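PDB 4ZBY: uracil-DNA glycosylase from Sulfolobus tokodaii str. 7, which belongs to the uracil-DNA glycosylase superfamily, here an alpha/beta protein that holds an iron/sulfur cluster and a bound uracil. Local coordinates for residues E9-C14 with T24-G29; I112-I117 with K153-I158; Y128-M133 with K146-K151. All blocks are in the same frame, centred on the assembly; numbering follows the deposited sequence.

Contact 1: E9-C14 with T24-G29. With SF4 (iron/sulfur cluster), chain B.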
loop_
_atom_site.group_PDB
_atom_site.type_symbol
_atom_site.label_atom_id
_atom_site.label_comp_id
_atom_site.label_asym_id
_atom_site.label_seq_id
_atom_site.Cartn_x
_atom_site.Cartn_y
_atom_site.Cartn_z
ATOM N N GLU A 9 -12.413 -7.706 -10.278
ATOM C CA GLU A 9 -13.394 -7.493 -11.332
ATOM C C GLU A 9 -14.138 -6.186 -11.182
ATOM O O GLU A 9 -14.371 -5.480 -12.163
ATOM C CB GLU A 9 -14.392 -8.636 -11.348
ATOM C CG GLU A 9 -13.757 -9.907 -11.837
ATOM C CD GLU A 9 -12.979 -9.674 -13.120
ATOM O OE1 GLU A 9 -13.625 -9.373 -14.157
ATOM O OE2 GLU A 9 -11.726 -9.760 -13.085
ATOM N N GLU A 10 -14.522 -5.877 -9.948
ATOM C CA GLU A 10 -15.270 -4.660 -9.663
ATOM C C GLU A 10 -14.427 -3.440 -9.937
ATOM O O GLU A 10 -14.920 -2.490 -10.532
ATOM C CB GLU A 10 -15.744 -4.637 -8.213
ATOM C CG GLU A 10 -16.796 -5.698 -7.907
ATOM C CD GLU A 10 -17.317 -5.590 -6.496
ATOM O OE1 GLU A 10 -17.218 -4.485 -5.919
ATOM O OE2 GLU A 10 -17.830 -6.614 -5.959
ATOM N N VAL A 11 -13.173 -3.466 -9.486
ATOM C CA VAL A 11 -12.275 -2.317 -9.673
ATOM C C VAL A 11 -12.036 -2.059 -11.165
ATOM O O VAL A 11 -12.081 -0.920 -11.620
ATOM C CB VAL A 11 -10.941 -2.530 -8.964
ATOM C CG1 VAL A 11 -9.862 -1.535 -9.477
ATOM C CG2 VAL A 11 -11.127 -2.379 -7.450
ATOM N N ILE A 12 -11.812 -3.127 -11.925
ATOM C CA ILE A 12 -11.472 -2.975 -13.338
ATOM C C ILE A 12 -12.582 -2.286 -14.127
ATOM O O ILE A 12 -12.311 -1.557 -15.097
ATOM C CB ILE A 12 -11.130 -4.336 -13.937
ATOM C CG1 ILE A 12 -9.694 -4.709 -13.519
ATOM C CG2 ILE A 12 -11.302 -4.336 -15.453
ATOM C CD1 ILE A 12 -9.336 -6.143 -13.878
ATOM N N SER A 13 -13.825 -2.458 -13.690
ATOM C CA SER A 13 -14.944 -1.780 -14.361
ATOM C C SER A 13 -15.592 -0.677 -13.547
ATOM O O SER A 13 -16.680 -0.208 -13.908
ATOM C CB SER A 13 -16.022 -2.788 -14.732
ATOM O OG SER A 13 -15.542 -3.680 -15.712
ATOM N N CYS A 14 -14.938 -0.281 -12.458
ATOM C CA CYS A 14 -15.526 0.648 -11.492
ATOM C C CYS A 14 -15.724 2.059 -12.008
ATOM O O CYS A 14 -14.837 2.624 -12.643
ATOM C CB CYS A 14 -14.644 0.710 -10.245
ATOM S SG CYS A 14 -15.381 1.662 -8.917
ATOM N N THR A 24 -6.638 4.564 -18.262
ATOM C CA THR A 24 -6.461 3.503 -19.242
ATOM C C THR A 24 -6.834 2.201 -18.549
ATOM O O THR A 24 -7.692 1.465 -19.026
ATOM C CB THR A 24 -5.019 3.421 -19.761
ATOM O OG1 THR A 24 -4.648 4.699 -20.292
ATOM C CG2 THR A 24 -4.916 2.365 -20.913
ATOM N N ASN A 25 -6.218 1.951 -17.403
ATOM C CA ASN A 25 -6.533 0.761 -16.595
ATOM C C ASN A 25 -6.651 1.097 -15.130
ATOM O O ASN A 25 -5.785 1.778 -14.606
ATOM C CB ASN A 25 -5.446 -0.310 -16.703
ATOM C CG ASN A 25 -5.338 -0.886 -18.073
ATOM O OD1 ASN A 25 -6.172 -1.699 -18.489
ATOM N ND2 ASN A 25 -4.313 -0.472 -18.797
ATOM N N ALA A 26 -7.695 0.597 -14.469
ATOM C CA ALA A 26 -7.757 0.649 -13.002
ATOM C C ALA A 26 -6.696 -0.308 -12.499
ATOM O O ALA A 26 -6.305 -1.222 -13.230
ATOM C CB ALA A 26 -9.141 0.243 -12.493
ATOM N N VAL A 27 -6.266 -0.138 -11.248
ATOM C CA VAL A 27 -5.183 -0.938 -10.683
ATOM C C VAL A 27 -5.624 -1.520 -9.350
ATOM O O VAL A 27 -5.436 -0.870 -8.289
ATOM C CB VAL A 27 -3.904 -0.070 -10.488
ATOM C CG1 VAL A 27 -2.741 -0.893 -9.989
ATOM C CG2 VAL A 27 -3.511 0.636 -11.822
ATOM N N PRO A 28 -6.197 -2.739 -9.365
ATOM C CA PRO A 28 -6.709 -3.318 -8.116
ATOM C C PRO A 28 -5.607 -3.760 -7.141
ATOM O O PRO A 28 -5.818 -3.727 -5.924
ATOM C CB PRO A 28 -7.531 -4.532 -8.579
ATOM C CG PRO A 28 -7.087 -4.822 -9.951
ATOM C CD PRO A 28 -6.626 -3.488 -10.553
ATOM N N GLY A 29 -4.433 -4.091 -7.649
ATOM C CA GLY A 29 -3.382 -4.614 -6.782
ATOM C C GLY A 29 -3.110 -6.034 -7.212
ATOM O O GLY A 29 -3.928 -6.626 -7.903
HETATM FE FE1 SF4 B . -12.691 5.653 -8.189
HETATM FE FE2 SF4 B . -13.537 3.163 -8.631
HETATM FE FE3 SF4 B . -11.173 3.967 -9.643
HETATM FE FE4 SF4 B . -11.447 3.584 -7.020
HETATM S S1 SF4 B . -11.557 1.991 -8.637
HETATM S S2 SF4 B . -10.428 5.326 -8.007
HETATM S S3 SF4 B . -13.601 4.263 -6.679
HETATM S S4 SF4 B . -13.263 4.797 -10.172
HETATM O O HOH W 1 -9.654 -0.906 -15.953
#
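V11 packs against A26 and P28 in a mostly buried apolar contact, which sets the C-terminal end of helix 4-12 on the loop that leads to strand 30-31, beside the iron/sulfur cluster. No direct hydrogen bond joins the two segments, and the evidence for the contact is carbon packing plus one bridging water. The V11 branch CG1, anti to the backbone N (chi1 164°), does most of the touching. It stands 3.6 Å from A26 CB and 3.9 Å from P28 CB, so one methyl group fills the angle between the alanine methyl and the proline ring. A26 CB also lies 3.3 Å from V11 O, close to the backbone of the last helical turn. That carbonyl is used at the same time by the C14 amide, C14 N donating to V11 O at 3.0 Å, which shapes the chain as it leaves the helix. I12 adds a looser, more exposed margin, its CG1 approaching P28 CG at 4.4 Å. Beside I12, water 1 donates to I12 O and accepts from A26 N, a polar link between backbones that do not bond directly. Two residues beyond I12, C14 turns its sulfur to the metal: SG is anti to the backbone N (chi1 -173°) and binds an iron of the cluster, with C14 SG to FE2 at 2.4 Å. C17, C86 and C102 belong to the same cluster pocket. On the loop, the V27 side chain is about 5 Å from the bound uracil. Y105 of helix 96-113 touches V11 and C14, while P28 O accepts from Q109 of that helix and from T81 of strand 79-82. The loop is thus held between helices 4-12 and 96-113 and strand 79-82 of the sheet.

Contact 2: I112-I117 with K153-I158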
loop_
_atom_site.group_PDB
_atom_site.type_symbol
_atom_site.label_atom_id
_atom_site.label_comp_id
_atom_site.label_asym_id
_atom_site.label_seq_id
_atom_site.Cartn_x
_atom_site.Cartn_y
_atom_site.Cartn_z
ATOM N N ILE A 112 -9.817 -9.960 3.656
ATOM C CA ILE A 112 -9.590 -11.270 3.087
ATOM C C ILE A 112 -8.167 -11.735 3.362
ATOM O O ILE A 112 -7.961 -12.861 3.815
ATOM C CB ILE A 112 -9.853 -11.277 1.573
ATOM C CG1 ILE A 112 -11.362 -11.247 1.286
ATOM C CG2 ILE A 112 -9.204 -12.486 0.913
ATOM C CD1 ILE A 112 -11.692 -10.667 -0.081
ATOM N N ILE A 113 -7.193 -10.878 3.089
ATOM C CA ILE A 113 -5.804 -11.272 3.259
ATOM C C ILE A 113 -5.389 -11.450 4.728
ATOM O O ILE A 113 -4.686 -12.411 5.058
ATOM C CB ILE A 113 -4.891 -10.255 2.559
ATOM C CG1 ILE A 113 -5.164 -10.288 1.049
ATOM C CG2 ILE A 113 -3.439 -10.603 2.791
ATOM C CD1 ILE A 113 -4.615 -9.090 0.306
ATOM N N MET A 114 -5.824 -10.537 5.599
ATOM C CA MET A 114 -5.412 -10.523 7.006
ATOM C C MET A 114 -3.914 -10.699 7.172
ATOM O O MET A 114 -3.456 -11.610 7.886
ATOM C CB MET A 114 -6.170 -11.600 7.812
ATOM C CG MET A 114 -7.659 -11.308 7.896
ATOM S SD MET A 114 -7.994 -9.746 8.744
ATOM C CE MET A 114 -7.405 -10.189 10.391
ATOM N N PRO A 115 -3.135 -9.808 6.554
ATOM C CA PRO A 115 -1.675 -9.931 6.628
ATOM C C PRO A 115 -1.123 -9.745 8.046
ATOM O O PRO A 115 -1.745 -9.090 8.921
ATOM C CB PRO A 115 -1.201 -8.816 5.708
ATOM C CG PRO A 115 -2.267 -7.732 5.910
ATOM C CD PRO A 115 -3.554 -8.508 5.996
ATOM N N LYS A 116 0.043 -10.337 8.288
ATOM C CA LYS A 116 0.765 -10.103 9.536
ATOM C C LYS A 116 1.167 -8.626 9.664
ATOM O O LYS A 116 1.155 -8.050 10.759
ATOM C CB LYS A 116 2.027 -10.985 9.587
ATOM C CG LYS A 116 2.849 -10.818 10.871
ATOM C CD LYS A 116 4.073 -11.762 10.851
ATOM C CE LYS A 116 4.789 -11.784 12.202
ATOM N NZ LYS A 116 5.970 -12.700 12.201
ATOM N N ILE A 117 1.592 -8.061 8.545
ATOM C CA ILE A 117 2.122 -6.701 8.503
ATOM C C ILE A 117 1.494 -5.941 7.352
ATOM O O ILE A 117 1.406 -6.475 6.228
ATOM C CB ILE A 117 3.653 -6.709 8.318
ATOM C CG1 ILE A 117 4.346 -7.403 9.481
ATOM C CG2 ILE A 117 4.224 -5.281 8.108
ATOM C CD1 ILE A 117 5.747 -7.839 9.170
ATOM N N LYS A 153 -10.350 -7.973 13.979
ATOM C CA LYS A 153 -11.068 -9.255 13.989
ATOM C C LYS A 153 -10.391 -10.172 14.991
ATOM O O LYS A 153 -10.131 -9.765 16.129
ATOM C CB LYS A 153 -11.112 -9.888 12.583
ATOM C CG LYS A 153 -11.771 -8.991 11.543
ATOM C CD LYS A 153 -11.915 -9.665 10.180
ATOM C CE LYS A 153 -12.586 -8.731 9.180
ATOM N NZ LYS A 153 -13.895 -8.227 9.687
ATOM N N GLU A 154 -10.040 -11.381 14.560
ATOM C CA GLU A 154 -9.502 -12.382 15.484
ATOM C C GLU A 154 -7.998 -12.225 15.701
ATOM O O GLU A 154 -7.418 -12.879 16.561
ATOM C CB GLU A 154 -9.814 -13.798 14.977
ATOM C CG GLU A 154 -8.936 -14.278 13.818
ATOM C CD GLU A 154 -9.412 -13.806 12.445
ATOM O OE1 GLU A 154 -10.497 -13.193 12.345
ATOM O OE2 GLU A 154 -8.693 -14.060 11.456
ATOM N N LYS A 155 -7.375 -11.343 14.927
ATOM C CA LYS A 155 -5.925 -11.228 14.912
ATOM C C LYS A 155 -5.414 -9.864 15.346
ATOM O O LYS A 155 -6.178 -8.983 15.736
ATOM C CB LYS A 155 -5.390 -11.524 13.504
ATOM C CG LYS A 155 -5.574 -12.957 13.035
ATOM C CD LYS A 155 -5.349 -13.093 11.522
ATOM C CE LYS A 155 -5.463 -14.548 11.076
ATOM N NZ LYS A 155 -5.793 -14.704 9.625
ATOM N N GLU A 156 -4.097 -9.722 15.291
ATOM C CA GLU A 156 -3.423 -8.442 15.364
ATOM C C GLU A 156 -2.764 -8.228 14.021
ATOM O O GLU A 156 -2.272 -9.187 13.414
ATOM C CB GLU A 156 -2.359 -8.406 16.453
ATOM C CG GLU A 156 -2.863 -8.464 17.880
ATOM C CD GLU A 156 -1.732 -8.325 18.886
ATOM O OE1 GLU A 156 -0.566 -8.565 18.501
ATOM O OE2 GLU A 156 -2.004 -7.969 20.053
ATOM N N ILE A 157 -2.746 -6.987 13.555
ATOM C CA ILE A 157 -1.992 -6.636 12.362
ATOM C C ILE A 157 -0.964 -5.607 12.773
ATOM O O ILE A 157 -1.281 -4.670 13.513
ATOM C CB ILE A 157 -2.894 -6.066 11.248
ATOM C CG1 ILE A 157 -3.832 -7.168 10.736
ATOM C CG2 ILE A 157 -2.040 -5.525 10.087
ATOM C CD1 ILE A 157 -4.927 -6.668 9.831
ATOM N N ILE A 158 0.273 -5.799 12.340
ATOM C CA ILE A 158 1.324 -4.827 12.629
ATOM C C ILE A 158 1.361 -3.814 11.506
ATOM O O ILE A 158 1.597 -4.179 10.352
ATOM C CB ILE A 158 2.683 -5.493 12.731
ATOM C CG1 ILE A 158 2.696 -6.502 13.883
ATOM C CG2 ILE A 158 3.741 -4.463 12.916
ATOM C CD1 ILE A 158 3.899 -7.436 13.842
HETATM O O HOH W 2 -2.805 -10.822 10.977
HETATM O O HOH W 3 0.696 -9.486 13.134
#
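K116 and I158 meet through their peptide groups, the flat groups that carry this contact, since no aromatic ring takes part. I158 N donates to K116 O at 2.9 Å; the bond is nearly straight, at 171° at the hydrogen, and its donor is tilted 25° from the carbonyl plane. The puckered ring of P115 gives only a loose touch, P115 CD standing 4.5 Å from I157 CD1, whereas P115 O lies 3.4 Å from I157 CG1. One step on, I117 pairs with I158 in a parallel bridge. There I117 CA approaches I158 O at 3.2 Å in a CA-H...O contact, and the I117 and I158 side chains run alongside each other on one face of the sheet, with I117 CG1 4.1 Å from I158 CB. Before the bridge the backbones diverge and water 3 links them, donating to both K116 O and E156 O, so the carbonyl that holds I158 N has a second partner. The backbones are farther apart at M114, the first residue past helix 96-113, which turns with positive phi (46°) and whose side chain spans the distance. This side chain, bent at chi2 and chi3, crosses that of K155 obliquely, with M114 CE 3.7 Å from K155 CD. This is contact with the lysine's aliphatic stem; M114 CB in turn lies 3.6 Å from K155 NZ, whose charge is paired with E154 in a salt bridge within the segment. The K116 ammonium is hydrogen-bonded to the backbone carbonyls of A189 and T191. The bridge begins the pairing of the parallel strands 117-121 and 155-162 in the mixed sheet. I117 also bonds through its backbone to E36 and M38, which puts strand 37-41 on its other side, while I157 bonds to W150 of strand 148-152.

Contact 3: Y128-M133 with K146-K151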
loop_
_atom_site.group_PDB
_atom_site.type_symbol
_atom_site.label_atom_id
_atom_site.label_comp_id
_atom_site.label_asym_id
_atom_site.label_seq_id
_atom_site.Cartn_x
_atom_site.Cartn_y
_atom_site.Cartn_z
ATOM N N TYR A 128 -4.894 6.963 6.118
ATOM C CA TYR A 128 -6.111 6.175 5.947
ATOM C C TYR A 128 -6.153 5.012 6.946
ATOM O O TYR A 128 -7.138 4.823 7.670
ATOM C CB TYR A 128 -6.243 5.608 4.502
ATOM C CG TYR A 128 -7.481 4.747 4.450
ATOM C CD1 TYR A 128 -7.404 3.363 4.505
ATOM C CD2 TYR A 128 -8.741 5.334 4.466
ATOM C CE1 TYR A 128 -8.561 2.586 4.548
ATOM C CE2 TYR A 128 -9.887 4.572 4.504
ATOM C CZ TYR A 128 -9.794 3.200 4.547
ATOM O OH TYR A 128 -10.960 2.466 4.574
ATOM N N ILE A 129 -5.082 4.231 6.978
ATOM C CA ILE A 129 -5.060 3.047 7.839
ATOM C C ILE A 129 -5.093 3.478 9.307
ATOM O O ILE A 129 -5.799 2.866 10.100
ATOM C CB ILE A 129 -3.831 2.135 7.563
ATOM C CG1 ILE A 129 -3.947 1.492 6.171
ATOM C CG2 ILE A 129 -3.690 1.067 8.672
ATOM C CD1 ILE A 129 -5.149 0.575 5.980
ATOM N N PHE A 130 -4.390 4.560 9.662
ATOM C CA PHE A 130 -4.470 5.067 11.038
ATOM C C PHE A 130 -5.897 5.427 11.414
ATOM O O PHE A 130 -6.297 5.263 12.573
ATOM C CB PHE A 130 -3.553 6.281 11.237
ATOM C CG PHE A 130 -2.155 5.918 11.639
ATOM C CD1 PHE A 130 -1.459 6.701 12.546
ATOM C CD2 PHE A 130 -1.541 4.783 11.127
ATOM C CE1 PHE A 130 -0.159 6.358 12.920
ATOM C CE2 PHE A 130 -0.253 4.432 11.490
ATOM C CZ PHE A 130 0.437 5.211 12.397
ATOM N N SER A 131 -6.677 5.913 10.446
ATOM C CA SER A 131 -8.065 6.264 10.730
ATOM C C SER A 131 -8.915 5.020 11.008
ATOM O O SER A 131 -9.773 5.048 11.898
ATOM C CB SER A 131 -8.680 7.107 9.592
ATOM O OG SER A 131 -8.995 6.320 8.437
ATOM N N LYS A 132 -8.646 3.930 10.299
ATOM C CA LYS A 132 -9.322 2.660 10.559
ATOM C C LYS A 132 -8.904 2.073 11.912
ATOM O O LYS A 132 -9.711 1.446 12.596
ATOM C CB LYS A 132 -9.035 1.647 9.445
ATOM C CG LYS A 132 -9.595 2.018 8.086
ATOM C CD LYS A 132 -11.123 2.100 8.103
ATOM C CE LYS A 132 -11.605 3.512 7.816
ATOM N NZ LYS A 132 -12.971 3.540 7.200
ATOM N N MET A 133 -7.644 2.278 12.286
ATOM C CA MET A 133 -7.098 1.781 13.550
ATOM C C MET A 133 -7.578 2.557 14.740
ATOM O O MET A 133 -7.592 2.055 15.865
ATOM C CB MET A 133 -5.573 1.863 13.556
ATOM C CG MET A 133 -4.889 0.996 12.568
ATOM S SD MET A 133 -3.157 1.453 12.494
ATOM C CE MET A 133 -2.611 0.917 14.093
ATOM N N LYS A 146 8.244 3.026 12.939
ATOM C CA LYS A 146 7.994 2.095 14.019
ATOM C C LYS A 146 6.684 1.370 13.792
ATOM O O LYS A 146 5.902 1.714 12.896
ATOM C CB LYS A 146 8.014 2.808 15.372
ATOM C CG LYS A 146 6.816 3.662 15.683
ATOM C CD LYS A 146 6.846 4.007 17.166
ATOM C CE LYS A 146 5.723 4.937 17.562
ATOM N NZ LYS A 146 5.906 5.433 18.963
ATOM N N SER A 147 6.458 0.329 14.581
ATOM C CA SER A 147 5.268 -0.478 14.395
ATOM C C SER A 147 4.122 -0.067 15.323
ATOM O O SER A 147 4.308 0.463 16.443
ATOM C CB SER A 147 5.603 -1.960 14.580
ATOM O OG SER A 147 6.295 -2.152 15.781
ATOM N N TYR A 148 2.915 -0.276 14.813
ATOM C CA TYR A 148 1.686 0.059 15.526
ATOM C C TYR A 148 0.795 -1.178 15.501
ATOM O O TYR A 148 0.563 -1.759 14.445
ATOM C CB TYR A 148 0.995 1.258 14.873
ATOM C CG TYR A 148 1.834 2.515 14.879
ATOM C CD1 TYR A 148 2.790 2.749 13.894
ATOM C CD2 TYR A 148 1.660 3.482 15.862
ATOM C CE1 TYR A 148 3.560 3.890 13.898
ATOM C CE2 TYR A 148 2.427 4.642 15.872
ATOM C CZ TYR A 148 3.380 4.836 14.892
ATOM O OH TYR A 148 4.134 5.994 14.915
ATOM N N VAL A 149 0.317 -1.613 16.657
ATOM C CA VAL A 149 -0.490 -2.827 16.656
ATOM C C VAL A 149 -1.961 -2.505 16.384
ATOM O O VAL A 149 -2.578 -1.679 17.076
ATOM C CB VAL A 149 -0.363 -3.582 17.979
ATOM C CG1 VAL A 149 -1.329 -4.759 18.010
ATOM C CG2 VAL A 149 1.070 -4.052 18.162
ATOM N N TRP A 150 -2.511 -3.151 15.365
ATOM C CA TRP A 150 -3.910 -2.999 15.021
ATOM C C TRP A 150 -4.647 -4.271 15.415
ATOM O O TRP A 150 -4.505 -5.302 14.766
ATOM C CB TRP A 150 -4.047 -2.714 13.534
ATOM C CG TRP A 150 -5.435 -2.427 13.017
ATOM C CD1 TRP A 150 -6.573 -2.197 13.741
ATOM C CD2 TRP A 150 -5.815 -2.361 11.639
ATOM N NE1 TRP A 150 -7.640 -1.990 12.889
ATOM C CE2 TRP A 150 -7.197 -2.080 11.595
ATOM C CE3 TRP A 150 -5.117 -2.493 10.439
ATOM C CZ2 TRP A 150 -7.889 -1.929 10.391
ATOM C CZ3 TRP A 150 -5.806 -2.362 9.242
ATOM C CH2 TRP A 150 -7.181 -2.092 9.228
ATOM N N LYS A 151 -5.414 -4.216 16.494
ATOM C CA LYS A 151 -6.265 -5.351 16.818
ATOM C C LYS A 151 -7.409 -5.375 15.818
ATOM O O LYS A 151 -8.210 -4.438 15.743
ATOM C CB LYS A 151 -6.767 -5.277 18.260
ATOM C CG LYS A 151 -5.755 -5.784 19.241
ATOM C CD LYS A 151 -5.886 -7.290 19.405
ATOM C CE LYS A 151 -5.094 -7.773 20.614
ATOM N NZ LYS A 151 -5.456 -9.164 21.024
HETATM O O HOH W 4 -10.677 -1.072 12.654
#
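W150 CG is anti to its backbone N (chi1 -176°) and M133 CG is anti to its carbonyl carbon, which brings that methylene to the indole; the bend at M133 chi3 then carries CE toward Y148. M133 CG sits over one face, 3.6 Å from the centroid of the W150 five-membered ring, a CH-pi contact nearly over that ring's centre and so toward the rim of the whole indole. The sulfur is farther away and oblique, M133 SD lying 5.0 Å from that same centroid, a Met-aromatic contact. The terminal methyl reaches the strand two residues earlier, with M133 CE 3.7 Å from Y148 CB. F130 presents its edge to the face of Y148: F130 CZ stands 3.6 Å above the Y148 ring plane, over its centre, and the planes meet at 65°, a T-shaped pair. I129 CG2 and K132 CB reach the six-membered ring of W150 obliquely. At the indole edge, water 4 accepts from W150 NE1 and donates to K132 O. The axes of 128-133 and 148-151 pass 9.6 Å apart at 52°, and helix 123-133 packs on the side of strand 148-152 that bears W150, with I129 reaching T120 of strand 117-121 and M133 reaching V159 of strand 155-162.

Overall arrangement
From the N terminus, contact 1 closes first: helix 4-12 is joined to the loop at 24-29 across nine residues without helix or strand, beside the cluster. Contact 2 opens only after this, at the end of helix 96-113, and closes a 35-residue excursion. Contact 3 is nested inside that excursion, pairing helix 123-133 with strand 148-152. Contacts 2 and 3 have centres 11 Å apart and touch through the adjoining strands 148-152 and 155-162. Contact 1 lies apart, its centre 24 Å from that of contact 2, and on the opposite side of the chain's centre from contact 3. Helix 96-113 ties them: Y105 packs at contact 1, I110 touches I129 of contact 3, and its end opens contact 2.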